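Local coordinates for tight junction protein ZO-3 (Homo sapiens, PDB 3KFV) that acts as a scaffold that links tight-junction membrane proteins such as claudins and occludin to the actin cytoskeleton, seen here through its SH3 and guanylate kinase-like domains, at residues L265-I270 with R288-R293; E211-N214 with Y219-V222; R237-P242 with N273-T278; V154-M159 with S244-R249; L50-G55 with Q61-I66. One frame throughout, in Å; residues are numbered along the deposited sequence.

Contact 1 (L265-I270 with R288-R293); sequences LFTATI and REQQTR
Gln290 reaches Thr267 with both ends of its side-chain amide. NE2 donates to the backbone Thr267 O at 2.9 Å, and the N-H points almost straight at it, at 171°. The bond runs in the amide plane of Gln290. Seen from the acceptor the approach is less regular, since the donor sits well above the carbonyl plane of Thr267. The other end of the amide faces the threonine hydroxyl: Gln290 OE1 lies 2.7 Å from Thr267 OG1. The NE2 bond, with the hydroxyl close to OE1, probably holds the amide in this orientation.

The two side chains meet at a slant. Thr267 OG1 sits between the backbone N and the carbonyl carbon (chi1 77°), which turns it to the amide. Gln290 has CG anti to the carbonyl carbon, with chi1 at -62°, and the chain then runs extended to its amide. Ala268 adds a lesser contact, its CB resting 4.0 Å from Gln290 NE2. The Thr267 hydroxyl has a second neighbour, because Val222 N on the adjacent strand is hydrogen-bonded to it. Gln290 is buried and its side chain also packs on Ile221.

The contact joins the residue just before strand 268-272, with Ala268 at its start, to the last part of helix 278-290, the helix that follows in the chain. The strand is an outermost one of the parallel sheet. This is a polar link between that sheet and a helix packed against it in the alpha/beta fold of the guanylate kinase-like domain, whose family belongs to the P-loop NTPase clan.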
# COMPACT_ATOMS: atom_id res chain seq x y z
N LEU A 265 4.85 4.58 0.25
CA LEU A 265 3.65 3.77 0.06
C LEU A 265 3.20 3.68 -1.40
O LEU A 265 2.25 2.97 -1.72
CB LEU A 265 2.50 4.32 0.91
CG LEU A 265 2.63 4.25 2.43
CD1 LEU A 265 1.49 5.03 3.09
CD2 LEU A 265 2.64 2.80 2.90
N PHE A 266 3.88 4.40 -2.29
CA PHE A 266 3.50 4.42 -3.70
C PHE A 266 4.03 3.19 -4.42
O PHE A 266 5.19 2.81 -4.24
CB PHE A 266 4.05 5.66 -4.42
CG PHE A 266 3.59 6.96 -3.84
CD1 PHE A 266 2.56 7.01 -2.91
CD2 PHE A 266 4.17 8.15 -4.25
CE1 PHE A 266 2.12 8.21 -2.39
CE2 PHE A 266 3.74 9.36 -3.73
CZ PHE A 266 2.71 9.39 -2.80
N THR A 267 3.19 2.57 -5.25
CA THR A 267 3.66 1.51 -6.14
C THR A 267 3.84 2.05 -7.55
O THR A 267 4.43 1.38 -8.40
CB THR A 267 2.75 0.26 -6.14
OG1 THR A 267 1.58 0.51 -6.94
CG2 THR A 267 2.35 -0.14 -4.72
N ALA A 268 3.34 3.26 -7.79
CA ALA A 268 3.59 3.97 -9.04
C ALA A 268 3.32 5.46 -8.92
O ALA A 268 2.44 5.89 -8.18
CB ALA A 268 2.77 3.39 -10.17
N THR A 269 4.09 6.26 -9.65
CA THR A 269 3.80 7.68 -9.79
C THR A 269 3.64 7.97 -11.28
O THR A 269 4.25 7.31 -12.11
CB THR A 269 4.92 8.58 -9.20
OG1 THR A 269 5.98 8.72 -10.15
CG2 THR A 269 5.47 8.00 -7.90
N ILE A 270 2.81 8.94 -11.61
CA ILE A 270 2.56 9.31 -13.00
C ILE A 270 2.47 10.81 -13.11
O ILE A 270 1.68 11.44 -12.41
CB ILE A 270 1.24 8.68 -13.52
CG1 ILE A 270 1.35 7.15 -13.58
CG2 ILE A 270 0.89 9.25 -14.89
CD1 ILE A 270 0.08 6.47 -14.04
N ARG A 288 -3.29 -3.04 -14.92
CA ARG A 288 -3.29 -4.38 -15.50
C ARG A 288 -1.94 -5.08 -15.36
O ARG A 288 -1.87 -6.30 -15.34
CB ARG A 288 -3.68 -4.33 -16.98
CG ARG A 288 -5.12 -3.96 -17.22
CD ARG A 288 -5.45 -4.09 -18.70
NE ARG A 288 -6.72 -3.43 -19.02
CZ ARG A 288 -6.82 -2.26 -19.63
NH1 ARG A 288 -5.72 -1.60 -20.01
NH2 ARG A 288 -8.02 -1.75 -19.88
N GLU A 289 -0.87 -4.30 -15.28
CA GLU A 289 0.46 -4.87 -15.15
C GLU A 289 0.69 -5.35 -13.73
O GLU A 289 0.93 -6.53 -13.48
CB GLU A 289 1.52 -3.84 -15.50
CG GLU A 289 2.93 -4.34 -15.36
CD GLU A 289 3.93 -3.20 -15.39
OE1 GLU A 289 3.99 -2.43 -14.39
OE2 GLU A 289 4.65 -3.06 -16.42
N GLN A 290 0.62 -4.41 -12.79
CA GLN A 290 0.90 -4.71 -11.39
C GLN A 290 -0.06 -5.74 -10.82
O GLN A 290 0.20 -6.32 -9.78
CB GLN A 290 0.94 -3.43 -10.56
CG GLN A 290 2.02 -2.47 -11.01
CD GLN A 290 2.38 -1.44 -9.96
OE1 GLN A 290 1.83 -1.44 -8.86
NE2 GLN A 290 3.32 -0.55 -10.30
N GLN A 291 -1.17 -5.97 -11.53
CA GLN A 291 -2.12 -7.01 -11.13
C GLN A 291 -1.55 -8.41 -11.34
O GLN A 291 -2.02 -9.37 -10.73
CB GLN A 291 -3.43 -6.86 -11.90
CG GLN A 291 -4.34 -8.07 -11.81
CD GLN A 291 -4.85 -8.29 -10.41
OE1 GLN A 291 -5.14 -7.33 -9.70
NE2 GLN A 291 -4.96 -9.55 -10.00
N THR A 292 -0.54 -8.51 -12.19
CA THR A 292 0.09 -9.80 -12.46
C THR A 292 1.33 -10.02 -11.58
O THR A 292 1.83 -11.14 -11.48
CB THR A 292 0.47 -9.95 -13.95
OG1 THR A 292 1.59 -9.11 -14.26
CG2 THR A 292 -0.71 -9.61 -14.87
N ARG A 293 1.82 -8.94 -10.97
CA ARG A 293 2.98 -9.02 -10.07
C ARG A 293 2.65 -9.83 -8.84
O ARG A 293 1.56 -9.69 -8.27
CB ARG A 293 3.43 -7.63 -9.63
CG ARG A 293 4.04 -6.75 -10.71
CD ARG A 293 4.81 -5.63 -10.05
NE ARG A 293 5.03 -4.47 -10.92
CZ ARG A 293 5.77 -4.49 -12.02
NH1 ARG A 293 6.36 -5.61 -12.42
NH2 ARG A 293 5.92 -3.38 -12.74

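Contact 2 (E211-N214 with Y219-V222); sequences ERLN and YPIV
The Tyr219 ring lies with one face over the backbone carbonyl of Asn214. Asn214 O is 3.2 Å from Tyr219 CE1 and 3.4 Å from CZ, so the oxygen sits against the hydroxyl half of the ring. With CG anti to the carbonyl carbon (chi1 -68°), the ring turns back toward the helix, although the CB of Tyr219 points away from it. The Asn214 side chain crosses the ring at about a right angle. Its amide plane is 32° from the ring plane, and OD1 lies 3.6 Å from Tyr219 CD1. The same OD1 also borders CD of Pro220.

Next to this, Leu213 meets the proline ring. Leu213 CB is 3.6 Å from Pro220 CG, and Leu213 CD1 is slightly farther from the same atom. Leu213 O also takes a weak bond from Tyr219 N at 3.4 Å. A serine in place of Tyr219 would probably leave the carbonyl of Asn214 without its ring cover and open a gap beside the asparagine amide.

The segments bracket the short turn from helix 207-215 into strand 221-227. Pro220 packs on Val149 of the neighbouring strand 148-151, and Arg146 bonds to Tyr219 O. The tyrosine also touches Ile295 and Trp296 of strand 294-298.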
# COMPACT_ATOMS: atom_id res chain seq x y z
N GLU A 211 -1.79 1.54 4.83
CA GLU A 211 -0.98 0.68 5.69
C GLU A 211 -1.78 -0.50 6.25
O GLU A 211 -1.27 -1.61 6.38
CB GLU A 211 -0.34 1.48 6.82
CG GLU A 211 0.47 2.68 6.34
CD GLU A 211 1.32 3.32 7.43
OE1 GLU A 211 1.29 2.84 8.58
OE2 GLU A 211 2.04 4.31 7.12
N ARG A 212 -3.04 -0.25 6.58
CA ARG A 212 -3.93 -1.30 7.05
C ARG A 212 -4.18 -2.34 5.96
O ARG A 212 -4.12 -3.55 6.21
CB ARG A 212 -5.26 -0.72 7.54
CG ARG A 212 -5.18 -0.01 8.90
CD ARG A 212 -6.56 0.28 9.47
NE ARG A 212 -7.31 1.23 8.66
CZ ARG A 212 -7.26 2.56 8.80
NH1 ARG A 212 -6.49 3.09 9.74
NH2 ARG A 212 -7.97 3.34 8.00
N LEU A 213 -4.45 -1.88 4.74
CA LEU A 213 -4.70 -2.80 3.63
C LEU A 213 -3.46 -3.61 3.29
O LEU A 213 -3.54 -4.81 3.01
CB LEU A 213 -5.19 -2.04 2.39
CG LEU A 213 -6.60 -1.47 2.46
CD1 LEU A 213 -6.80 -0.39 1.42
CD2 LEU A 213 -7.65 -2.57 2.32
N ASN A 214 -2.31 -2.95 3.31
CA ASN A 214 -1.05 -3.66 3.15
C ASN A 214 -0.90 -4.72 4.23
O ASN A 214 -0.41 -5.82 3.96
CB ASN A 214 0.13 -2.70 3.18
CG ASN A 214 0.30 -1.95 1.89
OD1 ASN A 214 -0.20 -2.36 0.85
ND2 ASN A 214 1.02 -0.84 1.94
N TYR A 219 -2.94 -5.63 -0.24
CA TYR A 219 -1.89 -4.98 -1.03
C TYR A 219 -2.41 -4.19 -2.23
O TYR A 219 -2.25 -4.62 -3.37
CB TYR A 219 -0.84 -5.99 -1.50
CG TYR A 219 -0.02 -6.55 -0.37
CD1 TYR A 219 0.83 -5.73 0.38
CD2 TYR A 219 -0.09 -7.89 -0.04
CE1 TYR A 219 1.57 -6.24 1.42
CE2 TYR A 219 0.66 -8.41 1.00
CZ TYR A 219 1.49 -7.58 1.72
OH TYR A 219 2.23 -8.11 2.75
N PRO A 220 -2.99 -3.01 -1.96
CA PRO A 220 -3.57 -2.22 -3.04
C PRO A 220 -2.50 -1.89 -4.06
O PRO A 220 -1.31 -1.95 -3.73
CB PRO A 220 -4.00 -0.92 -2.34
CG PRO A 220 -3.90 -1.18 -0.88
CD PRO A 220 -2.91 -2.27 -0.70
N ILE A 221 -2.90 -1.58 -5.28
CA ILE A 221 -2.01 -0.91 -6.20
C ILE A 221 -2.16 0.58 -5.90
O ILE A 221 -3.26 1.12 -5.98
CB ILE A 221 -2.37 -1.22 -7.67
CG1 ILE A 221 -2.23 -2.71 -7.95
CG2 ILE A 221 -1.51 -0.40 -8.62
CD1 ILE A 221 -2.81 -3.15 -9.28
N VAL A 222 -1.07 1.23 -5.53
CA VAL A 222 -1.14 2.64 -5.14
C VAL A 222 -0.49 3.55 -6.17
O VAL A 222 0.71 3.47 -6.42
CB VAL A 222 -0.49 2.90 -3.78
CG1 VAL A 222 -0.63 4.36 -3.42
CG2 VAL A 222 -1.14 2.04 -2.72

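Contact 3 (R237-P242 with N273-T278); sequences RQWLAP and NGTSDT
Trp239 reaches Thr275 through its first two torsions: CG is anti to the backbone N (chi1 159°), and chi2 of -113° turns the pyrrole side of the indole toward the loop. On the facing residue, Thr275 CB and the backbone O both lie against the CD1-NE1 side of the indole. The two side chains meet at about a right angle.

The touching atoms are few. Trp239 NE1 lies 3.1 Å from the backbone Thr275 O, and this hydrogen bond is weak, since the N-H...O angle is only 122°. The oxygen comes at the indole obliquely and is also 3.5 Å from Trp239 CD1. Thr275 CB packs 3.7 Å from that same CD1. One corner of the indole therefore takes both the polar and the apolar part of the contact.

Gly274, just before Thr275, has backbone angles at which a side chain would collide with the preceding carbonyl oxygen. On the other side, helix 230-240 is near its end, where Ala241 N still bonds to Arg237 O at 2.6 Å. Leu240 and Ala241 pack on Ile157 of helix 155-165. The loop 273-277 leads from strand 268-272 into helix 278-290.

Both contacting residues are exposed and also touch a neighbouring molecule in the crystal. Little surface is buried between the helix end and the loop. The chemistry comes down to one bent, weak N-H...O bond and one CB contact. The acceptor is a main-chain carbonyl, which means that the bond does not depend on the Thr275 hydroxyl.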
# COMPACT_ATOMS: atom_id res chain seq x y z
N ARG A 237 -8.23 20.24 -14.45
CA ARG A 237 -9.49 19.98 -13.75
C ARG A 237 -10.67 20.64 -14.45
O ARG A 237 -11.72 20.03 -14.59
CB ARG A 237 -9.40 20.40 -12.28
CG ARG A 237 -8.59 19.43 -11.42
CD ARG A 237 -8.83 19.61 -9.92
NE ARG A 237 -10.21 19.32 -9.53
CZ ARG A 237 -10.69 18.10 -9.31
NH1 ARG A 237 -11.96 17.93 -8.97
NH2 ARG A 237 -9.90 17.04 -9.44
N GLN A 238 -10.48 21.87 -14.91
CA GLN A 238 -11.55 22.61 -15.58
C GLN A 238 -11.99 21.87 -16.84
O GLN A 238 -13.15 21.92 -17.23
CB GLN A 238 -11.09 24.02 -15.94
CG GLN A 238 -12.23 24.98 -16.26
CD GLN A 238 -12.99 25.42 -15.02
OE1 GLN A 238 -12.39 25.82 -14.01
NE2 GLN A 238 -14.33 25.34 -15.08
N TRP A 239 -11.04 21.19 -17.47
CA TRP A 239 -11.27 20.48 -18.72
C TRP A 239 -11.91 19.11 -18.50
O TRP A 239 -12.80 18.71 -19.25
CB TRP A 239 -9.95 20.39 -19.50
CG TRP A 239 -9.84 19.32 -20.55
CD1 TRP A 239 -9.01 18.23 -20.52
CD2 TRP A 239 -10.54 19.25 -21.81
NE1 TRP A 239 -9.16 17.49 -21.67
CE2 TRP A 239 -10.09 18.09 -22.48
CE3 TRP A 239 -11.50 20.05 -22.42
CZ2 TRP A 239 -10.58 17.71 -23.73
CZ3 TRP A 239 -11.99 19.68 -23.67
CH2 TRP A 239 -11.52 18.52 -24.31
N LEU A 240 -11.48 18.40 -17.46
CA LEU A 240 -11.96 17.04 -17.19
C LEU A 240 -13.04 16.97 -16.10
O LEU A 240 -13.81 16.00 -16.05
CB LEU A 240 -10.80 16.10 -16.85
CG LEU A 240 -9.84 15.80 -18.01
CD1 LEU A 240 -8.73 14.87 -17.56
CD2 LEU A 240 -10.56 15.23 -19.23
N ALA A 241 -13.11 17.99 -15.25
CA ALA A 241 -14.15 18.08 -14.23
C ALA A 241 -14.75 19.47 -14.21
O ALA A 241 -14.66 20.18 -13.20
CB ALA A 241 -13.59 17.73 -12.86
N PRO A 242 -15.39 19.87 -15.32
CA PRO A 242 -15.86 21.24 -15.54
C PRO A 242 -16.72 21.74 -14.39
O PRO A 242 -16.49 22.84 -13.87
CB PRO A 242 -16.71 21.12 -16.81
CG PRO A 242 -16.28 19.85 -17.47
CD PRO A 242 -15.90 18.94 -16.35
N ASN A 273 1.10 15.93 -17.14
CA ASN A 273 1.84 16.84 -18.00
C ASN A 273 0.99 17.36 -19.15
O ASN A 273 1.37 17.22 -20.32
CB ASN A 273 3.11 16.16 -18.53
N GLY A 274 -0.14 17.97 -18.82
CA GLY A 274 -1.03 18.50 -19.83
C GLY A 274 -2.49 18.11 -19.66
O GLY A 274 -2.92 17.77 -18.55
N THR A 275 -3.24 18.14 -20.75
CA THR A 275 -4.68 17.88 -20.70
C THR A 275 -5.07 16.72 -21.61
O THR A 275 -6.25 16.51 -21.89
CB THR A 275 -5.49 19.14 -21.11
OG1 THR A 275 -5.04 19.63 -22.38
CG2 THR A 275 -5.33 20.24 -20.07
N SER A 276 -4.07 15.97 -22.06
CA SER A 276 -4.33 14.82 -22.92
C SER A 276 -4.53 13.54 -22.10
O SER A 276 -4.23 13.51 -20.90
CB SER A 276 -3.19 14.62 -23.92
OG SER A 276 -1.97 14.36 -23.24
N ASP A 277 -5.01 12.50 -22.77
CA ASP A 277 -5.37 11.24 -22.12
C ASP A 277 -4.16 10.39 -21.71
O ASP A 277 -4.31 9.24 -21.32
CB ASP A 277 -6.28 10.41 -23.04
CG ASP A 277 -5.51 9.72 -24.17
OD1 ASP A 277 -4.36 10.11 -24.47
OD2 ASP A 277 -6.07 8.78 -24.77
N THR A 278 -2.97 10.96 -21.79
CA THR A 278 -1.76 10.18 -21.58
C THR A 278 -1.67 9.58 -20.16
O THR A 278 -1.49 8.37 -20.01
CB THR A 278 -0.49 10.97 -21.96
OG1 THR A 278 -0.40 11.04 -23.39
CG2 THR A 278 0.76 10.29 -21.44

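Contact 4 (V154-M159 with S244-R249); sequences VADIAM and SRRSTR
Asp156 and Arg246 form a salt bridge at the N-terminal turn of helix 155-165 in the guanylate kinase-like fold. This helix follows strand 148-151, and the loop between them probably corresponds to the P-loop of true guanylate kinases.

Arg246 comes from the loop before helix 248-262, and the bend of its chain at chi3 (64°) brings the guanidinium to the aspartate. Asp156 OD2 stands over one face of that group, toward its rim, 3.6 Å from Arg246 NH1. The carboxylate and guanidinium planes are 42° apart. No N-H of the arginine points at the oxygen, so the attraction rests on charge alone.

The same OD2 has a closer partner outside the two segments, as Arg237 NH1 makes a salt bridge to it. Ser244 adds only a marginal contact: its OG is 4.5 Å from Asp156 OD2 and is hydrogen-bonded to Arg237 NH1 instead. Two arginines thus gather round one carboxylate, which would help keep it ionised. An alanine replacing Asp156 would probably leave both Arg237 and Arg246 without their acidic mate here and loosen the tie of the 244-247 loop to the helix.

The second carboxylate oxygen turns back to its own helix: Asp156 OD1 accepts Ile157 N at 2.6 Å, from above the carboxylate plane.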
# COMPACT_ATOMS: atom_id res chain seq x y z
N VAL A 154 -6.40 14.01 -8.82
CA VAL A 154 -7.36 13.56 -9.84
C VAL A 154 -7.99 12.23 -9.50
O VAL A 154 -8.55 11.57 -10.37
CB VAL A 154 -6.73 13.45 -11.23
CG1 VAL A 154 -6.46 14.83 -11.81
CG2 VAL A 154 -5.46 12.61 -11.19
N ALA A 155 -7.89 11.85 -8.23
CA ALA A 155 -8.49 10.60 -7.78
C ALA A 155 -9.94 10.51 -8.25
O ALA A 155 -10.37 9.50 -8.80
CB ALA A 155 -8.41 10.47 -6.27
N ASP A 156 -10.69 11.60 -8.06
CA ASP A 156 -12.10 11.62 -8.43
C ASP A 156 -12.29 11.42 -9.94
O ASP A 156 -13.09 10.58 -10.37
CB ASP A 156 -12.79 12.90 -7.94
CG ASP A 156 -12.08 14.17 -8.39
OD1 ASP A 156 -11.00 14.08 -9.02
OD2 ASP A 156 -12.60 15.27 -8.11
N ILE A 157 -11.56 12.19 -10.73
CA ILE A 157 -11.63 12.09 -12.18
C ILE A 157 -11.22 10.71 -12.67
O ILE A 157 -11.91 10.09 -13.48
CB ILE A 157 -10.72 13.14 -12.85
CG1 ILE A 157 -11.27 14.55 -12.60
CG2 ILE A 157 -10.59 12.86 -14.34
CD1 ILE A 157 -10.25 15.65 -12.78
N ALA A 158 -10.09 10.22 -12.15
CA ALA A 158 -9.58 8.91 -12.52
C ALA A 158 -10.58 7.80 -12.23
O ALA A 158 -10.81 6.93 -13.06
CB ALA A 158 -8.26 8.64 -11.82
N MSE A 159 -11.18 7.83 -11.04
CA MSE A 159 -12.11 6.79 -10.62
C MSE A 159 -13.43 6.79 -11.40
O MSE A 159 -14.01 5.73 -11.65
CB MSE A 159 -12.40 6.90 -9.11
CG MSE A 159 -11.21 6.55 -8.23
SE MSE A 159 -11.53 6.94 -6.33
CE MSE A 159 -12.77 5.50 -5.93
N SER A 244 -16.89 20.65 -11.40
CA SER A 244 -16.35 20.33 -10.08
C SER A 244 -16.06 21.58 -9.25
O SER A 244 -15.44 22.53 -9.73
CB SER A 244 -15.09 19.46 -10.18
OG SER A 244 -14.54 19.22 -8.90
N ARG A 245 -16.53 21.57 -8.01
CA ARG A 245 -16.31 22.69 -7.10
C ARG A 245 -15.35 22.28 -5.98
O ARG A 245 -15.77 21.99 -4.86
CB ARG A 245 -17.64 23.16 -6.50
N ARG A 246 -14.05 22.27 -6.30
CA ARG A 246 -13.03 21.89 -5.32
C ARG A 246 -11.73 22.67 -5.51
O ARG A 246 -11.32 22.95 -6.64
CB ARG A 246 -12.79 20.38 -5.34
CG ARG A 246 -13.85 19.59 -4.59
CD ARG A 246 -13.88 18.12 -5.01
NE ARG A 246 -12.64 17.42 -4.68
CZ ARG A 246 -12.54 16.10 -4.53
NH1 ARG A 246 -13.62 15.33 -4.68
NH2 ARG A 246 -11.37 15.55 -4.23
N SER A 247 -11.09 23.01 -4.40
CA SER A 247 -9.91 23.86 -4.43
C SER A 247 -8.77 23.24 -5.23
O SER A 247 -8.21 22.21 -4.86
CB SER A 247 -9.43 24.21 -3.01
N THR A 248 -8.43 23.88 -6.34
CA THR A 248 -7.21 23.55 -7.06
C THR A 248 -6.05 23.82 -6.11
O THR A 248 -4.94 23.32 -6.30
CB THR A 248 -7.06 24.42 -8.32
OG1 THR A 248 -7.91 23.90 -9.36
CG2 THR A 248 -5.61 24.44 -8.80
N ARG A 249 -6.34 24.60 -5.08
CA ARG A 249 -5.33 25.03 -4.12
C ARG A 249 -5.15 23.98 -3.03
O ARG A 249 -4.03 23.52 -2.79
CB ARG A 249 -5.75 26.38 -3.53
CG ARG A 249 -4.61 27.30 -3.16
CD ARG A 249 -4.98 28.76 -3.44
NE ARG A 249 -6.43 28.98 -3.40
CZ ARG A 249 -7.09 29.42 -2.33
NH1 ARG A 249 -6.45 29.67 -1.19
NH2 ARG A 249 -8.41 29.59 -2.39

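Contact 5 (L50-G55 with Q61-I66); sequences LAVRMG and QERGII
Arg53 and Glu62 are joined by a salt bridge, with Arg53 NH1 2.7 Å from Glu62 OE1. As a hydrogen bond it is weak, because the N-H...O angle is only 118°. OE1 comes in obliquely, and the carboxylate and guanidinium planes are 52° apart, which fits the bent bond. Glu62 OE2 lies at the edge of the guanidinium, in its plane.

Backbone bonds hold the strands together. Ala51 and Gly64 form a hydrogen-bonded antiparallel pair, with Ala51 N to Gly64 O and Gly64 N to Ala51 O both at 3.0 Å. Further along, Arg53 N donates to Glu62 O, but Arg53 O accepts from Gln61 N at 2.8 Å. Arg53 is thus bonded to two successive residues, which is consistent with a beta bulge near the turn.

Side chains pack on both faces. On one, Leu50, Val52, Arg63 and Ile65 line up: Val52 CG2 touches Arg63 CG at 3.8 Å, and the CD1 atoms of Leu50 and Ile65 are 4.4 Å apart. On the other, Ala51 CB meets Ile66 CD1 at 3.5 Å. CG1 of Ile66 stands between the backbone N and the carbonyl carbon (chi1 59°), and it carries CD1 to the alanine.

Strand 49-54 also pairs with strand 28-33, while Ile65 makes backbone bonds to Ser19 and Leu21. This is the antiparallel hairpin closed by the distal loop of an SH3 domain.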
# COMPACT_ATOMS: atom_id res chain seq x y z
N LEU A 50 20.51 -14.57 10.16
CA LEU A 50 21.04 -13.59 9.22
C LEU A 50 19.95 -13.28 8.20
O LEU A 50 19.51 -14.16 7.47
CB LEU A 50 22.29 -14.12 8.51
CG LEU A 50 22.90 -13.13 7.51
CD1 LEU A 50 23.72 -12.08 8.24
CD2 LEU A 50 23.75 -13.85 6.46
N ALA A 51 19.52 -12.02 8.15
CA ALA A 51 18.39 -11.65 7.31
C ALA A 51 18.64 -10.38 6.50
O ALA A 51 19.56 -9.62 6.78
CB ALA A 51 17.13 -11.50 8.15
N VAL A 52 17.79 -10.16 5.50
CA VAL A 52 17.88 -8.97 4.66
C VAL A 52 16.49 -8.37 4.50
O VAL A 52 15.52 -9.10 4.28
CB VAL A 52 18.44 -9.32 3.27
CG1 VAL A 52 18.66 -8.06 2.45
CG2 VAL A 52 19.73 -10.11 3.40
N ARG A 53 16.37 -7.05 4.62
CA ARG A 53 15.06 -6.43 4.50
C ARG A 53 14.59 -6.37 3.05
O ARG A 53 15.39 -6.26 2.12
CB ARG A 53 15.03 -5.03 5.12
CG ARG A 53 13.68 -4.33 4.92
CD ARG A 53 13.59 -3.01 5.67
NE ARG A 53 13.93 -3.17 7.08
CZ ARG A 53 14.92 -2.51 7.68
NH1 ARG A 53 15.65 -1.63 7.00
NH2 ARG A 53 15.16 -2.72 8.97
N MSE A 54 13.27 -6.44 2.87
CA MSE A 54 12.68 -6.42 1.55
C MSE A 54 11.82 -5.17 1.40
O MSE A 54 10.87 -4.98 2.16
CB MSE A 54 11.82 -7.67 1.35
CG MSE A 54 12.59 -8.97 1.49
SE MSE A 54 13.65 -9.44 -0.10
CE MSE A 54 12.21 -9.53 -1.43
N GLY A 55 12.16 -4.32 0.44
CA GLY A 55 11.41 -3.11 0.20
C GLY A 55 10.23 -3.37 -0.73
O GLY A 55 10.08 -4.48 -1.24
N GLN A 61 17.51 -5.04 0.66
CA GLN A 61 18.05 -3.78 1.17
C GLN A 61 19.06 -4.02 2.29
O GLN A 61 20.02 -4.76 2.11
CB GLN A 61 16.91 -2.85 1.60
CG GLN A 61 15.93 -2.57 0.46
CD GLN A 61 14.93 -1.48 0.79
OE1 GLN A 61 14.67 -1.17 1.96
NE2 GLN A 61 14.35 -0.88 -0.25
N GLU A 62 18.86 -3.38 3.44
CA GLU A 62 19.81 -3.50 4.55
C GLU A 62 20.00 -4.94 5.01
O GLU A 62 19.04 -5.63 5.34
CB GLU A 62 19.38 -2.63 5.74
CG GLU A 62 19.22 -1.16 5.42
CD GLU A 62 17.88 -0.84 4.78
OE1 GLU A 62 17.04 -1.76 4.64
OE2 GLU A 62 17.67 0.35 4.43
N ARG A 63 21.25 -5.39 5.04
CA ARG A 63 21.60 -6.71 5.54
C ARG A 63 21.92 -6.61 7.03
O ARG A 63 22.41 -5.59 7.50
CB ARG A 63 22.79 -7.27 4.78
CG ARG A 63 22.94 -8.78 4.85
CD ARG A 63 23.98 -9.26 3.85
NE ARG A 63 25.34 -8.93 4.27
CZ ARG A 63 26.23 -9.82 4.70
NH1 ARG A 63 25.92 -11.11 4.75
NH2 ARG A 63 27.44 -9.41 5.08
N GLY A 64 21.64 -7.67 7.79
CA GLY A 64 21.89 -7.64 9.22
C GLY A 64 21.38 -8.83 10.00
O GLY A 64 21.13 -9.90 9.45
N ILE A 65 21.22 -8.64 11.31
CA ILE A 65 20.80 -9.70 12.21
C ILE A 65 19.39 -9.47 12.74
O ILE A 65 18.98 -8.32 12.93
CB ILE A 65 21.77 -9.81 13.42
CG1 ILE A 65 23.12 -10.38 12.97
CG2 ILE A 65 21.19 -10.67 14.52
CD1 ILE A 65 23.04 -11.83 12.55
N ILE A 66 18.64 -10.55 12.95
CA ILE A 66 17.32 -10.47 13.58
C ILE A 66 17.12 -11.64 14.54
O ILE A 66 17.72 -12.71 14.36
CB ILE A 66 16.17 -10.45 12.54
CG1 ILE A 66 16.19 -11.70 11.67
CG2 ILE A 66 16.23 -9.19 11.69
CD1 ILE A 66 14.94 -11.87 10.83

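How the contacts relate
From the N terminus, contact 5 closes first, a short hairpin in the SH3 domain; the other four lie in the guanylate kinase-like part. Contact 4 opens at 154-159 and closes at 244-249, and contact 2 is nested inside it as a tight helix-to-strand turn. Contact 3 starts at 237-242, before contact 4 closes, so the two cross; they touch through Arg237. Contact 3 also crosses contact 1, which opens at 265-270. Contacts 1 and 2 meet on neighbouring strands 268-272 and 221-227 of the parallel sheet. Contacts 3 and 4 tie helices and loops at the far end of the fold, with centres 40 Å or more from that of contact 5.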